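Local coordinates for erythrocyte membrane protein 1 (Plasmodium falciparum, PDB 2XU0), which probably binds receptors on the surface of host cells, this chain being the N-terminal segment and first Duffy-binding-like domain of a rosetting PfEMP1 adhesin, at residues K20-V25 against N434-G439; E27-K32 against E419-K424; D332-E337 against D375-Y380; H352-T357 against K468-Y473. The protein carries 10 engineered substitutions. All blocks are in the same frame, centred on the assembly; numbering follows the deposited sequence.

Contact 1: residues K20-V25 against N434-G439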
loop_
_atom_site.group_PDB
_atom_site.type_symbol
_atom_site.label_atom_id
_atom_site.label_comp_id
_atom_site.label_asym_id
_atom_site.label_seq_id
_atom_site.Cartn_x
_atom_site.Cartn_y
_atom_site.Cartn_z
ATOM N N LYS A 20 -2.465 -17.403 -0.495
ATOM C CA LYS A 20 -1.254 -17.161 0.296
ATOM C C LYS A 20 -0.534 -15.861 -0.093
ATOM O O LYS A 20 0.655 -15.706 0.200
ATOM C CB LYS A 20 -0.318 -18.389 0.284
ATOM C CG LYS A 20 -0.769 -19.520 1.198
ATOM C CD LYS A 20 0.165 -20.700 1.054
ATOM C CE LYS A 20 -0.277 -21.905 1.852
ATOM N NZ LYS A 20 0.414 -23.142 1.400
ATOM N N SER A 21 -1.258 -14.890 -0.704
ATOM C CA SER A 21 -0.693 -13.561 -0.995
ATOM C C SER A 21 -0.614 -12.877 0.362
ATOM O O SER A 21 -1.388 -13.249 1.271
ATOM C CB SER A 21 -1.622 -12.764 -1.920
ATOM O OG SER A 21 -2.807 -12.351 -1.254
ATOM N N ALA A 22 0.323 -11.917 0.535
ATOM C CA ALA A 22 0.456 -11.217 1.821
ATOM C C ALA A 22 -0.815 -10.542 2.198
ATOM O O ALA A 22 -1.170 -10.604 3.353
ATOM C CB ALA A 22 1.615 -10.198 1.789
ATOM N N ARG A 23 -1.522 -9.882 1.229
ATOM C CA ARG A 23 -2.800 -9.243 1.504
ATOM C C ARG A 23 -3.797 -10.227 2.114
ATOM O O ARG A 23 -4.412 -9.903 3.116
ATOM C CB ARG A 23 -3.394 -8.541 0.251
ATOM C CG ARG A 23 -4.674 -7.725 0.604
ATOM C CD ARG A 23 -5.287 -6.978 -0.591
ATOM N NE ARG A 23 -5.757 -7.883 -1.645
ATOM C CZ ARG A 23 -6.953 -8.476 -1.653
ATOM N NH1 ARG A 23 -7.812 -8.274 -0.662
ATOM N NH2 ARG A 23 -7.283 -9.302 -2.635
ATOM N N ASN A 24 -3.974 -11.400 1.512
ATOM C CA ASN A 24 -4.894 -12.410 2.022
ATOM C C ASN A 24 -4.494 -12.932 3.387
ATOM O O ASN A 24 -5.342 -13.029 4.281
ATOM C CB ASN A 24 -5.086 -13.582 0.987
ATOM C CG ASN A 24 -6.042 -13.211 -0.094
ATOM O OD1 ASN A 24 -6.985 -12.466 0.146
ATOM N ND2 ASN A 24 -5.812 -13.681 -1.311
ATOM N N VAL A 25 -3.202 -13.234 3.572
ATOM C CA VAL A 25 -2.725 -13.743 4.872
ATOM C C VAL A 25 -2.889 -12.667 5.970
ATOM O O VAL A 25 -3.362 -12.982 7.049
ATOM C CB VAL A 25 -1.282 -14.305 4.764
ATOM C CG1 VAL A 25 -0.640 -14.526 6.136
ATOM C CG2 VAL A 25 -1.268 -15.596 3.931
ATOM N N ASN A 434 7.976 -14.943 0.768
ATOM C CA ASN A 434 7.193 -15.843 -0.092
ATOM C C ASN A 434 5.791 -15.280 -0.263
ATOM O O ASN A 434 5.240 -15.389 -1.342
ATOM C CB ASN A 434 7.062 -17.263 0.522
ATOM C CG ASN A 434 8.322 -18.081 0.657
ATOM O OD1 ASN A 434 8.405 -18.983 1.498
ATOM N ND2 ASN A 434 9.312 -17.838 -0.191
ATOM N N LEU A 435 5.220 -14.666 0.786
ATOM C CA LEU A 435 3.887 -14.040 0.709
ATOM C C LEU A 435 3.914 -12.857 -0.282
ATOM O O LEU A 435 2.954 -12.668 -1.040
ATOM C CB LEU A 435 3.431 -13.547 2.096
ATOM C CG LEU A 435 3.312 -14.581 3.229
ATOM C CD1 LEU A 435 2.690 -13.949 4.488
ATOM C CD2 LEU A 435 2.587 -15.867 2.785
ATOM N N LEU A 436 5.023 -12.083 -0.284
ATOM C CA LEU A 436 5.184 -10.953 -1.196
ATOM C C LEU A 436 5.270 -11.456 -2.631
ATOM O O LEU A 436 4.631 -10.871 -3.508
ATOM C CB LEU A 436 6.383 -10.050 -0.823
ATOM C CG LEU A 436 6.344 -9.387 0.563
ATOM C CD1 LEU A 436 7.576 -8.566 0.769
ATOM C CD2 LEU A 436 5.059 -8.539 0.781
ATOM N N ASN A 437 5.998 -12.561 -2.855
ATOM C CA ASN A 437 6.090 -13.257 -4.163
ATOM C C ASN A 437 4.708 -13.644 -4.673
ATOM O O ASN A 437 4.469 -13.655 -5.877
ATOM C CB ASN A 437 6.920 -14.568 -4.036
ATOM C CG ASN A 437 8.397 -14.334 -3.831
ATOM O OD1 ASN A 437 8.864 -13.189 -3.866
ATOM N ND2 ASN A 437 9.162 -15.400 -3.548
ATOM N N ASN A 438 3.806 -13.962 -3.746
ATOM C CA ASN A 438 2.463 -14.457 -4.052
ATOM C C ASN A 438 1.433 -13.402 -4.331
ATOM O O ASN A 438 0.289 -13.765 -4.553
ATOM C CB ASN A 438 1.968 -15.336 -2.909
ATOM C CG ASN A 438 2.713 -16.619 -2.755
ATOM O OD1 ASN A 438 3.227 -17.170 -3.720
ATOM N ND2 ASN A 438 2.751 -17.127 -1.530
ATOM N N GLY A 439 1.806 -12.125 -4.270
ATOM C CA GLY A 439 0.860 -11.033 -4.486
ATOM C C GLY A 439 0.233 -11.020 -5.861
ATOM O O GLY A 439 0.795 -11.586 -6.798
#
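Ala22 and Leu435 meet where the start of one helix abuts the last turn of another. The methyl of Ala22 lies against the CB of Leu435 at 3.8 Å, and from the next residue CD2 of Leu436 touches the same methyl. Val25, one turn further on, crosses Leu435 at about a right angle, its CG1 3.8 Å from Leu435 CD1. Two polar bonds lie beside this apolar patch, toward the start of helix 22-39. Asn438 ND2 donates to Lys20 O over 3.1 Å; the donor stands above the carbonyl plane, yet the oxygen lies close to the plane of the Asn438 amide. Ala22 N reaches Leu435 O at 3.2 Å in a weak bond, bent to 132° at the hydrogen. Ser21 is the N-cap of the helix: with chi1 at 71° its OG sits between the backbone N and the carbonyl carbon and accepts from Asn24 N, while also bonding to Glu17. That cap fixes the helix start from which Ala22 and Val25 project. The contact thus joins the N-terminal segment of PfEMP1 to the C-terminal part of the Duffy-binding-like domain, with helix 311-338 packing on Ala22 and Leu436, Tyr426 on Val25 and Leu435, and strand 279-281 beside Arg23 and Asn24.

Contact 2: residues E27-K32 against E419-K424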
loop_
_atom_site.group_PDB
_atom_site.type_symbol
_atom_site.label_atom_id
_atom_site.label_comp_id
_atom_site.label_asym_id
_atom_site.label_seq_id
_atom_site.Cartn_x
_atom_site.Cartn_y
_atom_site.Cartn_z
ATOM N N GLU A 27 -5.010 -10.026 6.013
ATOM C CA GLU A 27 -6.458 -9.819 6.184
ATOM C C GLU A 27 -7.031 -10.926 7.103
ATOM O O GLU A 27 -7.880 -10.661 7.976
ATOM C CB GLU A 27 -7.171 -9.910 4.824
ATOM C CG GLU A 27 -7.192 -8.615 4.032
ATOM C CD GLU A 27 -8.280 -7.650 4.433
ATOM O OE1 GLU A 27 -8.842 -7.798 5.540
ATOM O OE2 GLU A 27 -8.520 -6.697 3.667
ATOM N N ASN A 28 -6.543 -12.137 6.927
ATOM C CA ASN A 28 -6.994 -13.239 7.765
ATOM C C ASN A 28 -6.575 -13.095 9.219
ATOM O O ASN A 28 -7.358 -13.422 10.111
ATOM C CB ASN A 28 -6.690 -14.582 7.171
ATOM C CG ASN A 28 -7.628 -14.920 6.042
ATOM O OD1 ASN A 28 -8.849 -14.938 6.206
ATOM N ND2 ASN A 28 -7.087 -15.152 4.863
ATOM N N ILE A 29 -5.399 -12.521 9.465
ATOM C CA ILE A 29 -4.992 -12.269 10.850
ATOM C C ILE A 29 -5.747 -11.047 11.371
ATOM O O ILE A 29 -6.190 -11.069 12.508
ATOM C CB ILE A 29 -3.446 -12.200 11.026
ATOM C CG1 ILE A 29 -2.801 -13.515 10.570
ATOM C CG2 ILE A 29 -3.092 -11.874 12.483
ATOM C CD1 ILE A 29 -1.286 -13.410 10.268
ATOM N N GLY A 30 -5.976 -10.049 10.501
ATOM C CA GLY A 30 -6.748 -8.848 10.814
ATOM C C GLY A 30 -8.153 -9.143 11.318
ATOM O O GLY A 30 -8.637 -8.467 12.231
ATOM N N ILE A 31 -8.825 -10.132 10.712
ATOM C CA ILE A 31 -10.170 -10.598 11.104
ATOM C C ILE A 31 -10.117 -11.064 12.553
ATOM O O ILE A 31 -11.010 -10.728 13.324
ATOM C CB ILE A 31 -10.650 -11.813 10.231
ATOM C CG1 ILE A 31 -10.988 -11.386 8.829
ATOM C CG2 ILE A 31 -11.883 -12.510 10.875
ATOM C CD1 ILE A 31 -11.413 -12.490 7.991
ATOM N N LYS A 32 -9.101 -11.889 12.901
ATOM C CA LYS A 32 -8.961 -12.414 14.259
ATOM C C LYS A 32 -8.761 -11.273 15.254
ATOM O O LYS A 32 -9.443 -11.255 16.275
ATOM C CB LYS A 32 -7.821 -13.427 14.354
ATOM C CG LYS A 32 -8.019 -14.681 13.537
ATOM C CD LYS A 32 -7.178 -15.821 14.114
ATOM C CE LYS A 32 -7.384 -17.127 13.383
ATOM N NZ LYS A 32 -6.640 -17.169 12.092
ATOM N N GLU A 419 2.157 -12.074 17.253
ATOM C CA GLU A 419 1.997 -13.384 17.926
ATOM C C GLU A 419 1.429 -14.376 16.878
ATOM O O GLU A 419 1.966 -15.464 16.714
ATOM C CB GLU A 419 1.024 -13.269 19.132
ATOM C CG GLU A 419 1.633 -13.619 20.482
ATOM C CD GLU A 419 1.504 -12.557 21.559
ATOM O OE1 GLU A 419 0.358 -12.204 21.924
ATOM O OE2 GLU A 419 2.552 -12.113 22.080
ATOM N N ASN A 420 0.390 -13.957 16.125
ATOM C CA ASN A 420 -0.234 -14.762 15.073
ATOM C C ASN A 420 0.671 -15.072 13.890
ATOM O O ASN A 420 0.557 -16.160 13.346
ATOM C CB ASN A 420 -1.535 -14.143 14.599
ATOM C CG ASN A 420 -2.698 -14.560 15.445
ATOM O OD1 ASN A 420 -3.316 -15.605 15.209
ATOM N ND2 ASN A 420 -2.989 -13.777 16.481
ATOM N N LEU A 421 1.535 -14.125 13.461
ATOM C CA LEU A 421 2.491 -14.333 12.359
ATOM C C LEU A 421 3.473 -15.428 12.737
ATOM O O LEU A 421 3.838 -16.252 11.897
ATOM C CB LEU A 421 3.304 -13.053 12.060
ATOM C CG LEU A 421 2.686 -12.006 11.173
ATOM C CD1 LEU A 421 3.554 -10.782 11.153
ATOM C CD2 LEU A 421 2.478 -12.533 9.743
ATOM N N ASP A 422 3.924 -15.392 13.991
ATOM C CA ASP A 422 4.844 -16.355 14.592
ATOM C C ASP A 422 4.236 -17.749 14.646
ATOM O O ASP A 422 4.922 -18.696 14.275
ATOM C CB ASP A 422 5.260 -15.905 15.996
ATOM C CG ASP A 422 6.119 -16.918 16.723
ATOM O OD1 ASP A 422 7.331 -16.987 16.431
ATOM O OD2 ASP A 422 5.585 -17.616 17.613
ATOM N N LYS A 423 2.958 -17.874 15.091
ATOM C CA LYS A 423 2.209 -19.134 15.169
ATOM C C LYS A 423 2.192 -19.822 13.811
ATOM O O LYS A 423 2.339 -21.042 13.740
ATOM C CB LYS A 423 0.776 -18.909 15.688
ATOM C CG LYS A 423 0.677 -18.984 17.208
ATOM C CD LYS A 423 -0.711 -18.608 17.712
ATOM C CE LYS A 423 -0.696 -18.226 19.171
ATOM N NZ LYS A 423 -1.914 -17.463 19.542
ATOM N N LYS A 424 2.076 -19.023 12.730
ATOM C CA LYS A 424 2.154 -19.482 11.348
ATOM C C LYS A 424 3.661 -19.499 10.968
ATOM O O LYS A 424 4.499 -19.328 11.852
ATOM C CB LYS A 424 1.271 -18.603 10.455
ATOM C CG LYS A 424 -0.163 -18.553 10.974
ATOM C CD LYS A 424 -1.084 -17.630 10.186
ATOM C CE LYS A 424 -2.528 -17.759 10.632
ATOM N NZ LYS A 424 -2.747 -17.257 12.021
#
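Ile29 and Asn420 mark the closest backbone approach, 6.8 Å between their CA atoms, where the axes of the helical segments 27-32 and 419-423 come within 10.7 Å, their N-to-C directions 128° from one another. Ile29 points toward the other helix and divides its branches among three partners. Its CG2 is anti to the backbone N and packs 3.5 Å from Asn420 CB, the two side chains sliding past each other in opposite directions. The other branch ends in CD1, which meets CD2 of Leu421 at 3.9 Å, those side chains crossing at about a right angle. The ammonium end of Lys424, the first residue past the helix, reaches toward Ile29 tip to tip, NZ 4.0 Å from CG1.

This is helix-to-helix packing between the N-terminal segment of PfEMP1 and the helical C-terminal part of the Duffy-binding-like domain, and no hydrogen bond spans the two segments. The amide of Asn420 is instead tied to its own helix, ND2 donating to Glu416 O, while CB is the atom that meets Ile29. Tyr398 of helix 371-407 and Tyr426 also pack on Leu421.

Toward solvent the contact becomes polar. Lys32 passes its CD within 4.0 Å of Asn420 OD1, and its NZ ends 3.9 Å from Lys424 NZ. Both chains bend at their last torsion, chi4 being 78° in Lys32 and 67° in Lys424. Two ammonium groups so close would be expected to repel each other, an effect that solvent probably screens.

Contact 3: residues D332-E337 against D375-Y380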
loop_
_atom_site.group_PDB
_atom_site.type_symbol
_atom_site.label_atom_id
_atom_site.label_comp_id
_atom_site.label_asym_id
_atom_site.label_seq_id
_atom_site.Cartn_x
_atom_site.Cartn_y
_atom_site.Cartn_z
ATOM N N ASP A 332 8.621 -2.863 -20.370
ATOM C CA ASP A 332 7.966 -2.615 -21.659
ATOM C C ASP A 332 8.566 -1.422 -22.398
ATOM O O ASP A 332 8.772 -1.514 -23.611
ATOM C CB ASP A 332 6.442 -2.473 -21.490
ATOM C CG ASP A 332 5.736 -3.783 -21.187
ATOM O OD1 ASP A 332 4.626 -3.737 -20.608
ATOM O OD2 ASP A 332 6.293 -4.859 -21.529
ATOM N N LYS A 333 8.906 -0.338 -21.662
ATOM C CA LYS A 333 9.538 0.850 -22.238
ATOM C C LYS A 333 10.975 0.543 -22.643
ATOM O O LYS A 333 11.453 1.053 -23.665
ATOM C CB LYS A 333 9.473 2.044 -21.269
ATOM C CG LYS A 333 9.042 3.350 -21.925
ATOM C CD LYS A 333 10.206 4.093 -22.589
ATOM C CE LYS A 333 9.776 5.348 -23.317
ATOM N NZ LYS A 333 9.212 5.051 -24.658
ATOM N N VAL A 334 11.663 -0.306 -21.859
ATOM C CA VAL A 334 13.032 -0.737 -22.174
ATOM C C VAL A 334 12.990 -1.621 -23.435
ATOM O O VAL A 334 13.791 -1.415 -24.357
ATOM C CB VAL A 334 13.712 -1.447 -20.972
ATOM C CG1 VAL A 334 14.944 -2.236 -21.403
ATOM C CG2 VAL A 334 14.056 -0.443 -19.875
ATOM N N LYS A 335 12.013 -2.539 -23.496
ATOM C CA LYS A 335 11.852 -3.418 -24.640
ATOM C C LYS A 335 11.627 -2.617 -25.942
ATOM O O LYS A 335 12.291 -2.919 -26.932
ATOM C CB LYS A 335 10.745 -4.471 -24.418
ATOM C CG LYS A 335 10.835 -5.613 -25.423
ATOM C CD LYS A 335 9.714 -6.624 -25.331
ATOM C CE LYS A 335 9.989 -7.739 -26.318
ATOM N NZ LYS A 335 9.113 -8.927 -26.113
ATOM N N LYS A 336 10.759 -1.583 -25.937
ATOM C CA LYS A 336 10.530 -0.789 -27.157
ATOM C C LYS A 336 11.767 -0.056 -27.696
ATOM O O LYS A 336 11.860 0.156 -28.900
ATOM C CB LYS A 336 9.272 0.097 -27.089
ATOM C CG LYS A 336 9.419 1.404 -26.320
ATOM C CD LYS A 336 8.173 2.287 -26.452
ATOM C CE LYS A 336 8.193 3.218 -27.646
ATOM N NZ LYS A 336 6.969 4.060 -27.701
ATOM N N GLU A 337 12.737 0.265 -26.818
ATOM C CA GLU A 337 13.991 0.912 -27.197
ATOM C C GLU A 337 15.130 -0.093 -27.460
ATOM O O GLU A 337 16.160 0.315 -27.994
ATOM C CB GLU A 337 14.440 1.914 -26.105
ATOM C CG GLU A 337 13.402 2.969 -25.738
ATOM C CD GLU A 337 12.846 3.793 -26.885
ATOM O OE1 GLU A 337 13.650 4.356 -27.664
ATOM O OE2 GLU A 337 11.601 3.882 -26.994
ATOM N N ASP A 375 20.481 4.404 -23.093
ATOM C CA ASP A 375 19.833 5.446 -22.283
ATOM C C ASP A 375 18.649 4.920 -21.443
ATOM O O ASP A 375 18.490 5.335 -20.290
ATOM C CB ASP A 375 19.385 6.627 -23.163
ATOM C CG ASP A 375 20.471 7.216 -24.058
ATOM O OD1 ASP A 375 21.666 7.172 -23.663
ATOM O OD2 ASP A 375 20.129 7.710 -25.154
ATOM N N GLN A 376 17.819 4.023 -22.023
ATOM C CA GLN A 376 16.675 3.435 -21.331
ATOM C C GLN A 376 17.149 2.435 -20.264
ATOM O O GLN A 376 16.603 2.398 -19.163
ATOM C CB GLN A 376 15.712 2.786 -22.337
ATOM C CG GLN A 376 14.242 2.807 -21.907
ATOM C CD GLN A 376 13.731 4.184 -21.545
ATOM O OE1 GLN A 376 13.519 4.503 -20.368
ATOM N NE2 GLN A 376 13.532 5.028 -22.544
ATOM N N CYS A 377 18.204 1.677 -20.577
ATOM C CA CYS A 377 18.809 0.700 -19.673
ATOM C C CYS A 377 19.430 1.367 -18.450
ATOM O O CYS A 377 19.185 0.903 -17.338
ATOM C CB CYS A 377 19.796 -0.188 -20.412
ATOM S SG CYS A 377 19.008 -1.330 -21.582
ATOM N N ILE A 378 20.142 2.506 -18.655
ATOM C CA ILE A 378 20.771 3.330 -17.613
ATOM C C ILE A 378 19.684 3.820 -16.648
ATOM O O ILE A 378 19.825 3.628 -15.442
ATOM C CB ILE A 378 21.586 4.513 -18.227
ATOM C CG1 ILE A 378 22.872 4.037 -18.976
ATOM C CG2 ILE A 378 21.855 5.644 -17.210
ATOM C CD1 ILE A 378 24.194 3.882 -18.176
ATOM N N LYS A 379 18.600 4.417 -17.191
ATOM C CA LYS A 379 17.446 4.905 -16.452
ATOM C C LYS A 379 16.720 3.776 -15.666
ATOM O O LYS A 379 16.353 3.973 -14.495
ATOM C CB LYS A 379 16.458 5.585 -17.407
ATOM C CG LYS A 379 16.590 7.102 -17.484
ATOM C CD LYS A 379 15.814 7.676 -18.677
ATOM C CE LYS A 379 14.391 8.069 -18.340
ATOM N NZ LYS A 379 13.630 8.469 -19.553
ATOM N N TYR A 380 16.507 2.617 -16.312
ATOM C CA TYR A 380 15.864 1.456 -15.688
ATOM C C TYR A 380 16.755 0.942 -14.549
ATOM O O TYR A 380 16.252 0.644 -13.474
ATOM C CB TYR A 380 15.620 0.322 -16.715
ATOM C CG TYR A 380 15.005 -0.918 -16.101
ATOM C CD1 TYR A 380 13.649 -0.963 -15.782
ATOM C CD2 TYR A 380 15.790 -2.018 -15.771
ATOM C CE1 TYR A 380 13.082 -2.087 -15.174
ATOM C CE2 TYR A 380 15.232 -3.154 -15.176
ATOM C CZ TYR A 380 13.879 -3.176 -14.865
ATOM O OH TYR A 380 13.323 -4.288 -14.281
#
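Val334 fits against Cys377 and Tyr380, and these contacts make the tight, buried side of a nearly antiparallel helix pair. Its CG2 lies 3.6 Å from Tyr380 CB, while CG1 faces Cys377 SG at 4.2 Å. The two methyls are thereby shared out: CG1, anti to the backbone N (chi1 164°), goes to the sulfur, and CG2 to the tyrosine; the Val334 and Tyr380 side chains cross at about a right angle. Ser464 and Tyr466 also touch Val334, as does Cys467, the disulfide partner of Cys377.

The helices involved, 311-338 and 371-407, are long helices of the C-terminal subdomain of the Duffy-binding-like domain; here the axes of the two segments approach to 9.3 Å at an angle of 161°.

The other side is more polar and nearer solvent, with Lys333, Glu337 and Gln376 all partly exposed. Gln376 runs between the two sides, its CG 3.8 Å from Val334 CG2, and bends at chi2 (53°). Lys333 CD lies over one face of its amide, 3.5 Å from Gln376 NE2, whereas Glu337 CG sits near the amide plane, 3.8 Å from NE2; no hydrogen bond crosses the pair. The charged ends turn to each other instead, Lys333 NZ and Glu337 OE2 forming a salt bridge of 3.5 Å within one helix. Glu337 OE1 has a further, weak and long ion pair with Arg372.

Contact 4: residues H352-T357 against K468-Y473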
loop_
_atom_site.group_PDB
_atom_site.type_symbol
_atom_site.label_atom_id
_atom_site.label_comp_id
_atom_site.label_asym_id
_atom_site.label_seq_id
_atom_site.Cartn_x
_atom_site.Cartn_y
_atom_site.Cartn_z
ATOM N N HIS A 352 25.165 -1.285 -28.483
ATOM C CA HIS A 352 25.657 -2.003 -29.665
ATOM C C HIS A 352 24.489 -2.554 -30.464
ATOM O O HIS A 352 23.472 -2.963 -29.881
ATOM C CB HIS A 352 26.574 -3.180 -29.282
ATOM C CG HIS A 352 27.761 -2.814 -28.449
ATOM N ND1 HIS A 352 28.501 -3.782 -27.799
ATOM C CD2 HIS A 352 28.306 -1.597 -28.191
ATOM C CE1 HIS A 352 29.463 -3.132 -27.165
ATOM N NE2 HIS A 352 29.383 -1.817 -27.368
ATOM N N ASP A 353 24.639 -2.581 -31.800
ATOM C CA ASP A 353 23.640 -3.176 -32.675
ATOM C C ASP A 353 24.082 -4.632 -32.827
ATOM O O ASP A 353 25.071 -4.916 -33.515
ATOM C CB ASP A 353 23.545 -2.430 -34.024
ATOM C CG ASP A 353 22.605 -3.032 -35.058
ATOM O OD1 ASP A 353 21.911 -4.035 -34.734
ATOM O OD2 ASP A 353 22.558 -2.503 -36.195
ATOM N N CYS A 354 23.364 -5.549 -32.152
ATOM C CA CYS A 354 23.683 -6.979 -32.137
ATOM C C CYS A 354 23.603 -7.663 -33.513
ATOM O O CYS A 354 24.272 -8.683 -33.727
ATOM C CB CYS A 354 22.868 -7.708 -31.066
ATOM S SG CYS A 354 23.060 -7.019 -29.393
ATOM N N THR A 355 22.868 -7.043 -34.465
ATOM C CA THR A 355 22.748 -7.514 -35.849
ATOM C C THR A 355 24.040 -7.242 -36.658
ATOM O O THR A 355 24.253 -7.862 -37.708
ATOM C CB THR A 355 21.467 -6.980 -36.545
ATOM O OG1 THR A 355 21.644 -5.618 -36.941
ATOM C CG2 THR A 355 20.208 -7.132 -35.688
ATOM N N GLN A 356 24.896 -6.327 -36.167
ATOM C CA GLN A 356 26.164 -5.969 -36.818
ATOM C C GLN A 356 27.366 -6.014 -35.851
ATOM O O GLN A 356 28.428 -5.463 -36.166
ATOM C CB GLN A 356 26.055 -4.581 -37.466
ATOM C CG GLN A 356 24.961 -4.491 -38.521
ATOM C CD GLN A 356 24.925 -3.131 -39.144
ATOM O OE1 GLN A 356 25.765 -2.781 -39.992
ATOM N NE2 GLN A 356 23.942 -2.343 -38.734
ATOM N N THR A 357 27.200 -6.678 -34.681
ATOM C CA THR A 357 28.236 -6.785 -33.643
ATOM C C THR A 357 28.646 -8.232 -33.414
ATOM O O THR A 357 27.798 -9.132 -33.398
ATOM C CB THR A 357 27.772 -6.072 -32.345
ATOM O OG1 THR A 357 27.551 -4.695 -32.639
ATOM C CG2 THR A 357 28.770 -6.183 -31.186
ATOM N N LYS A 468 21.154 -6.911 -21.675
ATOM C CA LYS A 468 22.360 -7.755 -21.634
ATOM C C LYS A 468 23.293 -7.421 -22.801
ATOM O O LYS A 468 22.839 -6.837 -23.800
ATOM C CB LYS A 468 22.008 -9.256 -21.648
ATOM C CG LYS A 468 21.365 -9.743 -20.357
ATOM C CD LYS A 468 20.950 -11.203 -20.457
ATOM C CE LYS A 468 20.620 -11.806 -19.112
ATOM N NZ LYS A 468 19.302 -11.348 -18.586
ATOM N N THR A 469 24.601 -7.760 -22.657
ATOM C CA THR A 469 25.594 -7.552 -23.720
ATOM C C THR A 469 25.163 -8.421 -24.907
ATOM O O THR A 469 24.535 -9.455 -24.692
ATOM C CB THR A 469 27.015 -7.941 -23.251
ATOM O OG1 THR A 469 27.035 -9.310 -22.840
ATOM C CG2 THR A 469 27.541 -7.050 -22.140
ATOM N N CYS A 470 25.469 -8.000 -26.148
ATOM C CA CYS A 470 25.116 -8.765 -27.357
ATOM C C CYS A 470 25.471 -10.239 -27.228
ATOM O O CYS A 470 26.602 -10.521 -26.813
ATOM C CB CYS A 470 25.805 -8.183 -28.590
ATOM S SG CYS A 470 25.066 -6.663 -29.209
ATOM N N PRO A 471 24.636 -11.177 -27.758
ATOM C CA PRO A 471 25.086 -12.583 -27.845
ATOM C C PRO A 471 26.417 -12.609 -28.620
ATOM O O PRO A 471 26.531 -11.899 -29.615
ATOM C CB PRO A 471 23.946 -13.270 -28.602
ATOM C CG PRO A 471 22.754 -12.407 -28.345
ATOM C CD PRO A 471 23.306 -11.008 -28.374
ATOM N N LEU A 472 27.451 -13.290 -28.070
ATOM C CA LEU A 472 28.853 -13.365 -28.542
ATOM C C LEU A 472 29.170 -13.284 -30.033
ATOM O O LEU A 472 30.150 -12.628 -30.402
ATOM C CB LEU A 472 29.611 -14.573 -27.932
ATOM C CG LEU A 472 29.870 -14.565 -26.423
ATOM C CD1 LEU A 472 30.410 -15.902 -25.980
ATOM C CD2 LEU A 472 30.854 -13.457 -26.024
ATOM N N TYR A 473 28.410 -14.011 -30.871
ATOM C CA TYR A 473 28.639 -14.093 -32.327
ATOM C C TYR A 473 27.644 -13.257 -33.152
ATOM O O TYR A 473 27.607 -13.373 -34.384
ATOM C CB TYR A 473 28.649 -15.576 -32.773
ATOM C CG TYR A 473 29.394 -16.469 -31.803
ATOM C CD1 TYR A 473 28.710 -17.364 -30.982
ATOM C CD2 TYR A 473 30.770 -16.337 -31.619
ATOM C CE1 TYR A 473 29.387 -18.148 -30.045
ATOM C CE2 TYR A 473 31.453 -17.103 -30.678
ATOM C CZ TYR A 473 30.760 -18.011 -29.897
ATOM O OH TYR A 473 31.453 -18.754 -28.970
#
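Cys354 and Cys470 both turn SG anti to their carbonyl carbons, with chi1 of -56° and -76°, and this brings the two sulfurs to a 2.0 Å disulfide. The torsion about the S-S bond is -88°, close to the 90° magnitude that a relaxed disulfide prefers. Each CB also points toward the opposite segment, and the CA atoms of the two cysteines stand 5.3 Å apart. Few atoms of the two segments touch the bridge: His352 CB lies 3.8 Å from Cys470 SG, Pro471 CD touches Cys354 SG at 4.1 Å, and Thr357 CB comes near Cys470 SG.

Neither segment is helix or strand; 352-357 is folded on itself by hydrogen bonds. Asp353 to Gln356 form a type I beta turn. Asp353 O receives two donors from opposite faces of its plane, Gln356 N and Thr357 OG1, the latter at 2.6 Å; Thr357 OG1 is also bonded to Phe365 N. The carboxylate of Asp353 also braces the turn. Its OD1 takes Thr355 N, making an Asx turn, and Thr355 OG1 at 2.7 Å, while OD2 takes Gln356 NE2.

Tyr346 of strand 345-346 and Val475 of strand 475-477 pack on Cys354 and hydrogen-bond to its backbone. No hydrogen bond joins 352-357 to 468-473, which implies that the covalent S-S link, rather than polar pairing, is what ties these two loops directly together near the C-terminal end of the chain.

Contacts 1 and 2 share helix 22-39, their centres 13 Å apart, and hold it against the successive helices 429-437 and 415-423, so the N-terminal segment is joined to the C-terminal part of the domain at two neighbouring points. Contact 2 is nested along the chain inside the loop closed by contact 1. Contacts 3 and 4 lie farther along the elongated molecule, 17 Å apart between centres and about 6 Å between nearest atoms; contact 4 is itself a disulfide, whereas in contact 3 Cys377 is disulfide-bonded outside the pair, to Cys467. Contacts 2 and 4 are 51 Å apart between centres. All four lie away from the magnesium site and from the bound proline.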